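Side-chain contacts in nickel-dependent hydrogenase large subunit (Allochromatium vinosum, PDB 3MYR), which catalyses hydrogen oxidation coupled to reduction of an acceptor at a nickel-iron centre, and probably recycles the hydrogen released by nitrogenase: residues R154-T157 and F158-G162; Y268-W271 and G272-E276; I452-K456 and S457-K461. One frame throughout, in Å; residues are numbered along the deposited sequence.

Overall arrangement
All three contacts are local, each made within one continuous run of chain, and none lies at the metal sites. Contact 1 belongs to the last turns of helix 145-160 and contact 3 to the end of helix 426-456, centred about 33 and 32 Å from the chain centre. Contact 2, in the loop between helix 236-265 and strand 281-288, is nearer the middle, at about 20 Å. Contacts 1 and 2 are partly buried, whereas contact 3 is a surface contact. Their chemistry follows their place: contact 1 pairs helix-backbone bonds with a long exposed ion pair, contact 2 sets an arginine over a tryptophan and against an aspartate, and contact 3 is mostly backbone capping.

Contact 1: residues R154-T157 and F158-G162; sequences RIKT and FVESG
At the C-terminal end of helix 145-160, the Glu160 carboxylate meets the chain of Lys156, one helical turn back, and the Phe158 ring has Ile155 O set obliquely to it. The Lys156 chain passes the carboxylate at a slant, with Lys156 CE 3.2 Å from Glu160 OE1. The root of the Phe158 side chain is closer to the backbone than its ring, Phe158 CB lying 3.3 Å from Ile155 O. Outside the helix, the Phe158 side chain packs on Leu34 of the small subunit.

Lys156 sends CG anti to its backbone N (chi1 178°), which carries the chain out past Glu160, and the chain bends at chi4 (-89°) before the ammonium group. Even so, Lys156 NZ stops 3.6 Å from Glu160 OE1, a long salt bridge between exposed side chains, so the methylene contact is closer than the charged one. Below them the helix makes its i to i+4 bonds: Val159 N reaches Ile155 O at 2.9 Å, and Glu160 N reaches Lys156 O at 2.9 Å. Ile155 CG2, of a buried residue, meets Val159 CG2 at 4.3 Å.

The helical pattern weakens at the final turn, where Ser161 N bonds only weakly to Thr157 O. Gly162 then leaves helical angles with positive phi. Before it, the Ser161 hydroxyl folds back on the chain, and OG donates to Phe158 O at 2.6 Å.

Contact 2: residues Y268-W271 and G272-E276; sequences YKDW and GERGE
Arg274 lies across the indole of Trp271 and beside the carboxylate of Asp270, and this is the close-packed half of the contact. The backbone that brings the three together is a 3-10 turn: Gly272 N bonds to Lys269 O at 2.8 Å, and Glu273 N to Asp270 O at 2.9 Å, each spanning three residues. Beyond the turn, Arg274 comes back over one indole face. Its CD sits 3.7 Å from the centroid of the Trp271 six-membered ring, a CH-pi contact, and a bend at chi3 (60°) swings the guanidinium toward the pyrrole part. There Arg274 CZ lies 4.5 Å from the centroid of the Trp271 five-membered ring, a cation-pi contact. The two planes are 73° apart, so this is no flat stack: Arg274 NH1 dips toward the indole, 3.3 Å from Trp271 CE2.

The same NH1 donates to Asp270 OD1 at 3.1 Å with an N-H...O angle of 173°. The bond runs in the guanidinium plane but meets the carboxylate from above its own plane. An alanine in place of Trp271 would remove the indole surface beneath CD and NH1, and would probably leave a gap there and the arginine arm less firmly fixed.

The other side is looser and bridged by waters. The carboxylate of exposed Glu273 is linked to the turn by a water that donates to both Glu273 OE2 and Lys269 O. A second water donates to Asp270 OD1 at 2.9 Å and accepts a weak bond from Arg274 NH2.

Arg178 also forms a salt bridge with Asp270 OD1, and Arg274 NE donates to Asn533 O. With two guanidinium groups at one oxygen, the Asp270 carboxylate is likely to stay ionised.

Contact 3: residues I452-K456 and S457-K461; sequences IANVK and SGDTK
Ser457 holds OG between its backbone N and carbonyl carbon (chi1 78°), which turns the hydroxyl back over the helix end to donate to Asn454 O at 2.8 Å. Asp459 instead places CG anti to its backbone N, which sets its carboxylate by the Asn454 side chain, the amide and carboxylate planes nearly perpendicular. Between these residues helix 426-456 finishes in a Schellman motif, identified by two bonds back into the last turn: Gly458 N to Val455 O at 2.9 Å, and Asp459 N to Asn454 O at 3.3 Å. The chain reverses at Gly458, whose phi of 105° would press a CB against the carbonyl oxygen of Ser457.

Asn454 O is therefore gripped twice. The Ser457 hydroxyl and Asp459 N come to it from opposite faces of its carbonyl plane, and a weak bond from Ser457 N adds to them. The last regular helical bond of this region, from Ser457 N to Ala453 O at 3.0 Å, lies just behind. Asn454 O, which Gly458 N would serve in a continuing helix, is met instead by the hydroxyl and Asp459 N, while Gly458 N turns to Val455 O.

The chain leaving the turn is held to the helix by lighter contacts. Val455 CA approaches Asp459 O at 3.6 Å, a CA-H...O contact with 155° at the hydrogen, and Val455 CG1 meets Thr460 CG2 at 4.2 Å, the two side chains crossing at about a right angle. Ile226 packs against both of them, and Asn87 donates to Asp459 O. Farther along, the Lys461 ammonium group forms salt bridges with Glu465 and with Asp204 of the small subunit. An Asx turn follows Asp459, in which Lys461 N donates to Asp459 OD1 at 3.1 Å, from above the carboxylate plane.

Contact 1: residues R154-T157 and F158-G162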
ATOM      1  N   ARG B 154      21.609  13.575 -16.405  1.00 26.01           N
ATOM      2  CA  ARG B 154      20.228  13.963 -16.251  1.00 27.16           C
ATOM      3  C   ARG B 154      20.007  14.495 -14.816  1.00 26.46           C
ATOM      4  O   ARG B 154      19.242  15.436 -14.590  1.00 26.42           O
ATOM      5  CB  ARG B 154      19.284  12.749 -16.400  1.00 26.38           C
ATOM      6  CG  ARG B 154      18.931  12.392 -17.763  1.00 33.49           C
ATOM      7  CD  ARG B 154      17.788  11.327 -17.756  1.00 34.85           C
ATOM      8  NE  ARG B 154      16.466  11.892 -17.970  1.00 32.75           N
ATOM      9  CZ  ARG B 154      15.369  11.135 -18.073  1.00 36.44           C
ATOM     10  NH1 ARG B 154      15.466   9.804 -17.948  1.00 28.32           N
ATOM     11  NH2 ARG B 154      14.189  11.701 -18.289  1.00 33.79           N
ATOM     12  N   ILE B 155      20.593  13.851 -13.838  1.00 24.68           N
ATOM     13  CA  ILE B 155      20.366  14.301 -12.463  1.00 26.41           C
ATOM     14  C   ILE B 155      21.101  15.612 -12.245  1.00 27.44           C
ATOM     15  O   ILE B 155      20.601  16.534 -11.552  1.00 28.57           O
ATOM     16  CB  ILE B 155      20.869  13.276 -11.478  1.00 27.91           C
ATOM     17  CG1 ILE B 155      20.072  12.010 -11.678  1.00 32.61           C
ATOM     18  CG2 ILE B 155      20.691  13.750 -10.031  1.00 32.74           C
ATOM     19  CD1 ILE B 155      21.007  10.938 -11.361  1.00 49.69           C
ATOM     20  N   LYS B 156      22.277  15.713 -12.822  1.00 26.32           N
ATOM     21  CA  LYS B 156      23.005  16.973 -12.738  1.00 27.84           C
ATOM     22  C   LYS B 156      22.225  18.159 -13.392  1.00 28.20           C
ATOM     23  O   LYS B 156      22.094  19.185 -12.765  1.00 27.76           O
ATOM     24  CB  LYS B 156      24.356  16.827 -13.385  1.00 28.01           C
ATOM     25  CG  LYS B 156      25.210  18.097 -13.398  1.00 35.68           C
ATOM     26  CD  LYS B 156      26.668  17.694 -13.606  1.00 45.87           C
ATOM     27  CE  LYS B 156      27.671  18.843 -13.302  1.00 54.31           C
ATOM     28  NZ  LYS B 156      27.854  19.600 -14.579  1.00 55.65           N
ATOM     29  N   THR B 157      21.657  18.001 -14.592  1.00 27.90           N
ATOM     30  CA  THR B 157      20.831  19.058 -15.181  1.00 30.91           C
ATOM     31  C   THR B 157      19.617  19.430 -14.240  1.00 32.14           C
ATOM     32  O   THR B 157      19.333  20.613 -13.927  1.00 30.06           O
ATOM     33  CB  THR B 157      20.331  18.549 -16.525  1.00 34.33           C
ATOM     34  OG1 THR B 157      21.463  18.300 -17.359  1.00 32.58           O
ATOM     35  CG2 THR B 157      19.279  19.522 -17.232  1.00 35.55           C
ATOM     36  N   PHE B 158      19.004  18.412 -13.663  1.00 29.49           N
ATOM     37  CA  PHE B 158      17.909  18.632 -12.751  1.00 29.81           C
ATOM     38  C   PHE B 158      18.332  19.478 -11.553  1.00 31.53           C
ATOM     39  O   PHE B 158      17.623  20.383 -11.119  1.00 30.19           O
ATOM     40  CB  PHE B 158      17.442  17.277 -12.253  1.00 28.33           C
ATOM     41  CG  PHE B 158      16.280  17.333 -11.400  1.00 27.40           C
ATOM     42  CD1 PHE B 158      16.422  17.242 -10.013  1.00 26.93           C
ATOM     43  CD2 PHE B 158      15.013  17.370 -11.954  1.00 26.23           C
ATOM     44  CE1 PHE B 158      15.310  17.228  -9.171  1.00 27.38           C
ATOM     45  CE2 PHE B 158      13.860  17.391 -11.090  1.00 25.59           C
ATOM     46  CZ  PHE B 158      14.012  17.288  -9.730  1.00 24.66           C
ATOM     47  N   VAL B 159      19.403  19.073 -10.911  1.00 32.85           N
ATOM     48  CA  VAL B 159      19.797  19.704  -9.653  1.00 34.98           C
ATOM     49  C   VAL B 159      20.276  21.120  -9.972  1.00 36.15           C
ATOM     50  O   VAL B 159      20.016  22.062  -9.224  1.00 38.60           O
ATOM     51  CB  VAL B 159      20.943  18.921  -8.934  1.00 35.50           C
ATOM     52  CG1 VAL B 159      21.705  19.832  -7.933  1.00 37.90           C
ATOM     53  CG2 VAL B 159      20.429  17.655  -8.243  1.00 35.52           C
ATOM     54  N   GLU B 160      20.905  21.294 -11.122  1.00 37.19           N
ATOM     55  CA  GLU B 160      21.404  22.614 -11.461  1.00 38.74           C
ATOM     56  C   GLU B 160      20.307  23.569 -11.940  1.00 38.01           C
ATOM     57  O   GLU B 160      20.548  24.764 -11.987  1.00 35.86           O
ATOM     58  CB  GLU B 160      22.581  22.542 -12.451  1.00 40.19           C
ATOM     59  CG  GLU B 160      23.886  22.224 -11.680  1.00 47.33           C
ATOM     60  CD  GLU B 160      25.074  21.822 -12.563  1.00 57.19           C
ATOM     61  OE1 GLU B 160      26.064  21.300 -11.950  1.00 60.33           O
ATOM     62  OE2 GLU B 160      25.021  22.011 -13.826  1.00 53.47           O
ATOM     63  N   SER B 161      19.130  23.054 -12.316  1.00 34.13           N
ATOM     64  CA  SER B 161      18.037  23.910 -12.800  1.00 33.24           C
ATOM     65  C   SER B 161      17.556  24.817 -11.623  1.00 34.20           C
ATOM     66  O   SER B 161      16.765  25.696 -11.852  1.00 33.96           O
ATOM     67  CB  SER B 161      16.860  23.055 -13.227  1.00 34.10           C
ATOM     68  OG  SER B 161      16.269  22.454 -12.046  1.00 25.58           O
ATOM     69  N   GLY B 162      17.953  24.515 -10.384  1.00 32.54           N
ATOM     70  CA  GLY B 162      17.377  25.135  -9.203  1.00 34.65           C
ATOM     71  C   GLY B 162      15.926  24.730  -8.862  1.00 34.58           C
ATOM     72  O   GLY B 162      15.387  25.233  -7.886  1.00 38.00           O
TER

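Contact 2: residues Y268-W271 and G272-E276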
ATOM      1  N   TYR B 268      27.078   0.150   6.708  1.00 23.76           N
ATOM      2  CA  TYR B 268      26.167   0.569   7.776  1.00 24.26           C
ATOM      3  C   TYR B 268      25.953  -0.529   8.864  1.00 25.27           C
ATOM      4  O   TYR B 268      24.866  -0.673   9.422  1.00 25.26           O
ATOM      5  CB  TYR B 268      24.815   0.932   7.136  1.00 22.43           C
ATOM      6  CG  TYR B 268      24.884   2.225   6.322  1.00 22.03           C
ATOM      7  CD1 TYR B 268      24.788   2.189   4.940  1.00 20.54           C
ATOM      8  CD2 TYR B 268      25.102   3.470   6.950  1.00 25.10           C
ATOM      9  CE1 TYR B 268      24.853   3.357   4.202  1.00 23.05           C
ATOM     10  CE2 TYR B 268      25.185   4.646   6.218  1.00 24.70           C
ATOM     11  CZ  TYR B 268      25.029   4.588   4.848  1.00 22.81           C
ATOM     12  OH  TYR B 268      25.017   5.743   4.066  1.00 21.97           O
ATOM     13  N   LYS B 269      27.016  -1.256   9.167  1.00 25.36           N
ATOM     14  CA  LYS B 269      26.965  -2.466   9.938  1.00 25.40           C
ATOM     15  C   LYS B 269      26.606  -2.090  11.359  1.00 26.60           C
ATOM     16  O   LYS B 269      25.955  -2.887  12.034  1.00 25.45           O
ATOM     17  CB  LYS B 269      28.334  -3.165   9.937  1.00 25.23           C
ATOM     18  CG  LYS B 269      28.620  -3.982   8.630  1.00 26.37           C
ATOM     19  CD  LYS B 269      30.124  -4.429   8.674  1.00 30.96           C
ATOM     20  CE  LYS B 269      30.529  -5.118   7.401  1.00 29.25           C
ATOM     21  NZ  LYS B 269      31.803  -5.906   7.562  1.00 30.26           N
ATOM     22  N   ASP B 270      26.976  -0.885  11.800  1.00 25.43           N
ATOM     23  CA  ASP B 270      26.563  -0.413  13.142  1.00 27.07           C
ATOM     24  C   ASP B 270      25.007  -0.239  13.248  1.00 25.39           C
ATOM     25  O   ASP B 270      24.445  -0.250  14.359  1.00 25.96           O
ATOM     26  CB  ASP B 270      27.259   0.907  13.527  1.00 25.27           C
ATOM     27  CG  ASP B 270      26.960   2.025  12.531  1.00 31.69           C
ATOM     28  OD1 ASP B 270      26.449   3.101  12.930  1.00 30.23           O
ATOM     29  OD2 ASP B 270      27.169   1.807  11.310  1.00 35.48           O
ATOM     30  N   TRP B 271      24.305  -0.189  12.117  1.00 24.71           N
ATOM     31  CA  TRP B 271      22.821  -0.130  12.140  1.00 23.65           C
ATOM     32  C   TRP B 271      22.292  -1.527  12.419  1.00 24.18           C
ATOM     33  O   TRP B 271      21.075  -1.753  12.470  1.00 23.18           O
ATOM     34  CB  TRP B 271      22.252   0.486  10.821  1.00 23.00           C
ATOM     35  CG  TRP B 271      22.414   1.991  10.919  1.00 23.69           C
ATOM     36  CD1 TRP B 271      23.562   2.703  10.704  1.00 26.25           C
ATOM     37  CD2 TRP B 271      21.455   2.917  11.449  1.00 23.96           C
ATOM     38  NE1 TRP B 271      23.361   4.034  11.016  1.00 24.73           N
ATOM     39  CE2 TRP B 271      22.086   4.203  11.472  1.00 26.22           C
ATOM     40  CE3 TRP B 271      20.110   2.794  11.889  1.00 19.76           C
ATOM     41  CZ2 TRP B 271      21.442   5.359  11.967  1.00 24.85           C
ATOM     42  CZ3 TRP B 271      19.440   3.931  12.284  1.00 22.68           C
ATOM     43  CH2 TRP B 271      20.121   5.214  12.360  1.00 24.30           C
ATOM     44  N   GLY B 272      23.217  -2.467  12.550  1.00 22.50           N
ATOM     45  CA  GLY B 272      22.858  -3.806  13.023  1.00 24.35           C
ATOM     46  C   GLY B 272      22.867  -3.832  14.551  1.00 24.53           C
ATOM     47  O   GLY B 272      22.654  -4.878  15.157  1.00 22.85           O
ATOM     48  N   GLU B 273      23.026  -2.673  15.196  1.00 25.58           N
ATOM     49  CA  GLU B 273      23.107  -2.646  16.661  1.00 25.52           C
ATOM     50  C   GLU B 273      22.080  -1.743  17.263  1.00 25.78           C
ATOM     51  O   GLU B 273      22.148  -1.449  18.490  1.00 28.25           O
ATOM     52  CB  GLU B 273      24.514  -2.196  17.137  1.00 26.29           C
ATOM     53  CG  GLU B 273      25.647  -3.104  16.570  1.00 33.36           C
ATOM     54  CD  GLU B 273      27.049  -2.588  16.965  1.00 42.02           C
ATOM     55  OE1 GLU B 273      27.224  -2.334  18.182  1.00 46.90           O
ATOM     56  OE2 GLU B 273      27.957  -2.459  16.075  1.00 39.29           O
ATOM     57  N   ARG B 274      21.152  -1.252  16.454  1.00 21.98           N
ATOM     58  CA  ARG B 274      20.109  -0.420  17.016  1.00 24.38           C
ATOM     59  C   ARG B 274      18.788  -0.736  16.347  1.00 21.92           C
ATOM     60  O   ARG B 274      18.780  -1.296  15.240  1.00 23.12           O
ATOM     61  CB  ARG B 274      20.462   1.108  16.889  1.00 22.75           C
ATOM     62  CG  ARG B 274      20.653   1.645  15.487  1.00 23.22           C
ATOM     63  CD  ARG B 274      21.103   3.143  15.470  1.00 27.56           C
ATOM     64  NE  ARG B 274      22.383   3.295  16.175  1.00 31.60           N
ATOM     65  CZ  ARG B 274      23.564   3.212  15.554  1.00 35.65           C
ATOM     66  NH1 ARG B 274      23.627   3.094  14.203  1.00 30.69           N
ATOM     67  NH2 ARG B 274      24.673   3.315  16.253  1.00 33.08           N
ATOM     68  N   GLY B 275      17.699  -0.266  16.946  1.00 21.02           N
ATOM     69  CA  GLY B 275      16.404  -0.192  16.239  1.00 21.13           C
ATOM     70  C   GLY B 275      15.556  -1.459  16.385  1.00 23.85           C
ATOM     71  O   GLY B 275      14.726  -1.794  15.521  1.00 24.88           O
ATOM     72  N   GLU B 276      15.748  -2.188  17.476  1.00 24.22           N
ATOM     73  CA  GLU B 276      14.836  -3.321  17.771  1.00 26.32           C
ATOM     74  C   GLU B 276      14.696  -3.473  19.298  1.00 28.01           C
ATOM     75  O   GLU B 276      15.550  -4.072  19.952  1.00 26.44           O
ATOM     76  CB  GLU B 276      15.296  -4.637  17.107  1.00 26.55           C
ATOM     77  CG  GLU B 276      14.166  -5.704  16.977  1.00 27.30           C
ATOM     78  CD  GLU B 276      13.760  -6.323  18.373  1.00 32.22           C
ATOM     79  OE1 GLU B 276      12.673  -5.996  18.914  1.00 26.92           O
ATOM     80  OE2 GLU B 276      14.529  -7.131  18.923  1.00 29.78           O
TER
HETATM   81  O   HOH W   1      27.569  -4.123  14.192  1.00 30.91           O
HETATM   82  O   HOH W   2      26.762   4.844  15.199  1.00 36.50           O

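Contact 3: residues I452-K456 and S457-K461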
ATOM      1  N   ILE B 452      -0.511 -24.848 -14.162  1.00 23.00           N
ATOM      2  CA  ILE B 452      -0.499 -25.408 -15.507  1.00 24.13           C
ATOM      3  C   ILE B 452      -0.789 -26.927 -15.447  1.00 25.60           C
ATOM      4  O   ILE B 452      -1.638 -27.441 -16.218  1.00 24.12           O
ATOM      5  CB  ILE B 452       0.847 -25.200 -16.225  1.00 24.60           C
ATOM      6  CG1 ILE B 452       1.146 -23.705 -16.430  1.00 26.42           C
ATOM      7  CG2 ILE B 452       0.811 -25.839 -17.651  1.00 25.60           C
ATOM      8  CD1 ILE B 452      -0.021 -22.958 -17.033  1.00 27.08           C
ATOM      9  N   ALA B 453      -0.171 -27.619 -14.483  1.00 24.59           N
ATOM     10  CA  ALA B 453      -0.348 -29.084 -14.433  1.00 26.04           C
ATOM     11  C   ALA B 453      -1.768 -29.392 -14.064  1.00 27.43           C
ATOM     12  O   ALA B 453      -2.330 -30.355 -14.580  1.00 29.25           O
ATOM     13  CB  ALA B 453       0.627 -29.736 -13.449  1.00 23.68           C
ATOM     14  N   ASN B 454      -2.356 -28.587 -13.169  1.00 26.50           N
ATOM     15  CA  ASN B 454      -3.697 -28.877 -12.732  1.00 28.86           C
ATOM     16  C   ASN B 454      -4.673 -28.653 -13.887  1.00 30.01           C
ATOM     17  O   ASN B 454      -5.562 -29.481 -14.127  1.00 28.89           O
ATOM     18  CB  ASN B 454      -4.112 -28.052 -11.509  1.00 27.71           C
ATOM     19  CG  ASN B 454      -5.408 -28.545 -10.895  1.00 28.63           C
ATOM     20  OD1 ASN B 454      -6.348 -27.741 -10.631  1.00 28.77           O
ATOM     21  ND2 ASN B 454      -5.459 -29.870 -10.578  1.00 26.06           N
ATOM     22  N   VAL B 455      -4.464 -27.559 -14.635  1.00 28.28           N
ATOM     23  CA  VAL B 455      -5.308 -27.269 -15.792  1.00 26.67           C
ATOM     24  C   VAL B 455      -5.153 -28.353 -16.878  1.00 28.75           C
ATOM     25  O   VAL B 455      -6.156 -28.915 -17.351  1.00 30.18           O
ATOM     26  CB  VAL B 455      -4.987 -25.897 -16.361  1.00 26.08           C
ATOM     27  CG1 VAL B 455      -5.616 -25.725 -17.744  1.00 26.64           C
ATOM     28  CG2 VAL B 455      -5.481 -24.829 -15.408  1.00 23.71           C
ATOM     29  N   LYS B 456      -3.901 -28.694 -17.201  1.00 28.51           N
ATOM     30  CA  LYS B 456      -3.580 -29.779 -18.124  1.00 30.36           C
ATOM     31  C   LYS B 456      -4.259 -31.141 -17.762  1.00 32.64           C
ATOM     32  O   LYS B 456      -4.783 -31.825 -18.617  1.00 30.73           O
ATOM     33  CB  LYS B 456      -2.045 -29.915 -18.323  1.00 29.17           C
ATOM     34  CG  LYS B 456      -1.720 -30.970 -19.315  1.00 32.55           C
ATOM     35  CD  LYS B 456      -0.226 -30.984 -19.706  1.00 39.04           C
ATOM     36  CE  LYS B 456      -0.049 -32.142 -20.700  1.00 44.17           C
ATOM     37  NZ  LYS B 456       1.260 -32.070 -21.362  1.00 50.22           N
ATOM     38  N   SER B 457      -4.378 -31.456 -16.476  1.00 33.44           N
ATOM     39  CA  SER B 457      -4.989 -32.717 -16.091  1.00 35.67           C
ATOM     40  C   SER B 457      -6.552 -32.676 -16.151  1.00 37.99           C
ATOM     41  O   SER B 457      -7.226 -33.630 -15.712  1.00 39.50           O
ATOM     42  CB  SER B 457      -4.521 -33.046 -14.657  1.00 36.23           C
ATOM     43  OG  SER B 457      -5.264 -32.268 -13.695  1.00 35.41           O
ATOM     44  N   GLY B 458      -7.127 -31.526 -16.536  1.00 37.80           N
ATOM     45  CA  GLY B 458      -8.587 -31.402 -16.687  1.00 37.03           C
ATOM     46  C   GLY B 458      -9.372 -30.639 -15.600  1.00 37.74           C
ATOM     47  O   GLY B 458     -10.591 -30.604 -15.691  1.00 39.99           O
ATOM     48  N   ASP B 459      -8.727 -30.099 -14.548  1.00 33.28           N
ATOM     49  CA  ASP B 459      -9.435 -29.301 -13.535  1.00 30.84           C
ATOM     50  C   ASP B 459      -9.313 -27.810 -13.898  1.00 30.41           C
ATOM     51  O   ASP B 459      -8.233 -27.178 -13.717  1.00 27.74           O
ATOM     52  CB  ASP B 459      -8.871 -29.567 -12.119  1.00 29.89           C
ATOM     53  CG  ASP B 459      -9.584 -28.725 -11.025  1.00 35.13           C
ATOM     54  OD1 ASP B 459     -10.674 -28.152 -11.329  1.00 32.72           O
ATOM     55  OD2 ASP B 459      -9.036 -28.589  -9.876  1.00 30.47           O
ATOM     56  N   THR B 460     -10.382 -27.246 -14.461  1.00 28.30           N
ATOM     57  CA  THR B 460     -10.333 -25.822 -14.807  1.00 30.01           C
ATOM     58  C   THR B 460     -11.271 -25.034 -13.891  1.00 30.60           C
ATOM     59  O   THR B 460     -11.647 -23.916 -14.194  1.00 32.59           O
ATOM     60  CB  THR B 460     -10.688 -25.566 -16.275  1.00 29.17           C
ATOM     61  OG1 THR B 460     -11.987 -26.094 -16.549  1.00 28.77           O
ATOM     62  CG2 THR B 460      -9.735 -26.245 -17.218  1.00 33.46           C
ATOM     63  N   LYS B 461     -11.686 -25.642 -12.784  1.00 28.86           N
ATOM     64  CA  LYS B 461     -12.545 -24.942 -11.876  1.00 28.70           C
ATOM     65  C   LYS B 461     -11.811 -23.768 -11.141  1.00 26.45           C
ATOM     66  O   LYS B 461     -10.670 -23.940 -10.698  1.00 23.98           O
ATOM     67  CB  LYS B 461     -13.072 -25.989 -10.907  1.00 29.95           C
ATOM     68  CG  LYS B 461     -14.112 -25.498  -9.931  1.00 38.42           C
ATOM     69  CD  LYS B 461     -15.417 -26.180 -10.254  1.00 44.72           C
ATOM     70  CE  LYS B 461     -16.506 -25.727  -9.293  1.00 45.84           C
ATOM     71  NZ  LYS B 461     -17.353 -24.687  -9.965  1.00 42.56           N
TER